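Local structure of DNA ligase (Archaeoglobus fulgidus, 3GDE) at residues H315-R318 against R319-R322. The protein probably seals nicks in double-stranded DNA during replication, recombination and repair, using ATP and passing through an enzyme-bound AMP intermediate. Residues are numbered along the deposited sequence; the frame is centred on the assembly and turned at random.
Sequences HVLR and RFRR
A chi1 of -178° swings CG1 of V316 opposite its own amide nitrogen, while CG of F320 stands opposite its carbonyl carbon, and the two side chains lie alongside each other, one turn apart on the last turns of helix 313-321 in the adenylation domain. The evidence for a CH-pi contact is direct: V316 CG1 sits 4.0 Å from the centroid of the F320 ring and 28° off its normal, lying nearest the CE2-CZ side, 3.6 Å from CE2. L317 meets the same ring obliquely, its CD2 4.2 Å from F320 CD1. S256 and V258 of strand 256-262 also touch F320, and V302 and A304 pack on V316, so this face of the helix is pressed against the domain's strands. The F320 side chain lies about 7 Å from that of R272, predicted to bind ATP. Replacing F320 by alanine is likely to take away the ring face beneath V316 CG1 and open a gap beside S256 and V258. R319 leaves the helix on another side, its guanidinium paired with D283 and hydrogen-bonded to the carbonyls of A280 and I333. The backbone carries i to i+4 bonds, the first (R319 N to H315 O) weak; in the final one, R322 N reaches R318 O at 3.0 Å, nearly straight at 178°.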
loop_
_atom_site.group_PDB
_atom_site.type_symbol
_atom_site.label_atom_id
_atom_site.label_comp_id
_atom_site.label_asym_id
_atom_site.label_seq_id
_atom_site.Cartn_x
_atom_site.Cartn_y
_atom_site.Cartn_z
ATOM N N HIS A 315 19.196 -1.624 1.467
ATOM C CA HIS A 315 19.810 -2.934 1.282
ATOM C C HIS A 315 18.835 -4.058 1.639
ATOM O O HIS A 315 18.760 -5.057 0.923
ATOM C CB HIS A 315 21.105 -3.049 2.096
ATOM C CG HIS A 315 22.249 -2.269 1.528
ATOM N ND1 HIS A 315 23.534 -2.762 1.481
ATOM C CD2 HIS A 315 22.303 -1.030 0.981
ATOM C CE1 HIS A 315 24.331 -1.859 0.933
ATOM N NE2 HIS A 315 23.609 -0.800 0.621
ATOM N N VAL A 316 18.093 -3.898 2.736
ATOM C CA VAL A 316 17.017 -4.842 3.070
ATOM C C VAL A 316 15.948 -4.833 1.963
ATOM O O VAL A 316 15.425 -5.885 1.591
ATOM C CB VAL A 316 16.353 -4.553 4.446
ATOM C CG1 VAL A 316 15.290 -5.600 4.751
ATOM C CG2 VAL A 316 17.387 -4.514 5.576
ATOM N N LEU A 317 15.648 -3.647 1.430
ATOM C CA LEU A 317 14.662 -3.520 0.362
ATOM C C LEU A 317 15.073 -4.292 -0.893
ATOM O O LEU A 317 14.222 -4.891 -1.543
ATOM C CB LEU A 317 14.356 -2.044 0.038
ATOM C CG LEU A 317 13.682 -1.185 1.121
ATOM C CD1 LEU A 317 13.456 0.242 0.618
ATOM C CD2 LEU A 317 12.364 -1.802 1.651
ATOM N N ARG A 318 16.370 -4.278 -1.220
ATOM C CA ARG A 318 16.912 -5.093 -2.325
ATOM C C ARG A 318 16.671 -6.586 -2.142
ATOM O O ARG A 318 16.326 -7.277 -3.095
ATOM C CB ARG A 318 18.407 -4.860 -2.511
ATOM C CG ARG A 318 18.737 -3.602 -3.275
ATOM C CD ARG A 318 20.025 -3.760 -4.068
ATOM N NE ARG A 318 20.765 -2.501 -4.112
ATOM C CZ ARG A 318 21.727 -2.167 -3.255
ATOM N NH1 ARG A 318 22.089 -3.008 -2.291
ATOM N NH2 ARG A 318 22.340 -0.993 -3.370
ATOM N N ARG A 319 16.876 -7.072 -0.920
ATOM C CA ARG A 319 16.546 -8.449 -0.559
ATOM C C ARG A 319 15.068 -8.710 -0.811
ATOM O O ARG A 319 14.716 -9.717 -1.420
ATOM C CB ARG A 319 16.882 -8.735 0.914
ATOM C CG ARG A 319 18.373 -8.807 1.261
ATOM C CD ARG A 319 19.053 -10.081 0.746
ATOM N NE ARG A 319 18.254 -11.267 1.025
ATOM C CZ ARG A 319 18.428 -12.083 2.055
ATOM N NH1 ARG A 319 19.403 -11.879 2.923
ATOM N NH2 ARG A 319 17.621 -13.121 2.205
ATOM N N PHE A 320 14.216 -7.794 -0.345
ATOM C CA PHE A 320 12.762 -7.861 -0.558
ATOM C C PHE A 320 12.392 -7.938 -2.042
ATOM O O PHE A 320 11.457 -8.647 -2.402
ATOM C CB PHE A 320 12.051 -6.659 0.090
ATOM C CG PHE A 320 11.962 -6.721 1.602
ATOM C CD1 PHE A 320 11.201 -5.783 2.293
ATOM C CD2 PHE A 320 12.619 -7.709 2.330
ATOM C CE1 PHE A 320 11.106 -5.815 3.676
ATOM C CE2 PHE A 320 12.533 -7.753 3.724
ATOM C CZ PHE A 320 11.775 -6.800 4.398
ATOM N N ARG A 321 13.120 -7.207 -2.887
ATOM C CA ARG A 321 12.937 -7.279 -4.343
ATOM C C ARG A 321 13.303 -8.654 -4.896
ATOM O O ARG A 321 12.511 -9.244 -5.631
ATOM C CB ARG A 321 13.735 -6.196 -5.072
ATOM C CG ARG A 321 13.128 -4.814 -4.978
ATOM C CD ARG A 321 13.796 -3.814 -5.932
ATOM N NE ARG A 321 13.418 -3.976 -7.344
ATOM C CZ ARG A 321 12.193 -4.248 -7.807
ATOM N NH1 ARG A 321 11.154 -4.392 -6.984
ATOM N NH2 ARG A 321 12.004 -4.367 -9.120
ATOM N N ARG A 322 14.497 -9.138 -4.533
ATOM C CA ARG A 322 15.004 -10.507 -4.818
ATOM C C ARG A 322 16.368 -10.514 -5.516
ATOM O O ARG A 322 16.881 -11.570 -5.904
ATOM C CB ARG A 322 14.002 -11.362 -5.601
ATOM C CG ARG A 322 13.070 -12.188 -4.732
ATOM C CD ARG A 322 11.890 -12.716 -5.534
ATOM N NE ARG A 322 12.282 -13.178 -6.869
ATOM C CZ ARG A 322 11.949 -12.573 -8.009
ATOM N NH1 ARG A 322 11.206 -11.471 -7.998
ATOM N NH2 ARG A 322 12.361 -13.076 -9.168
#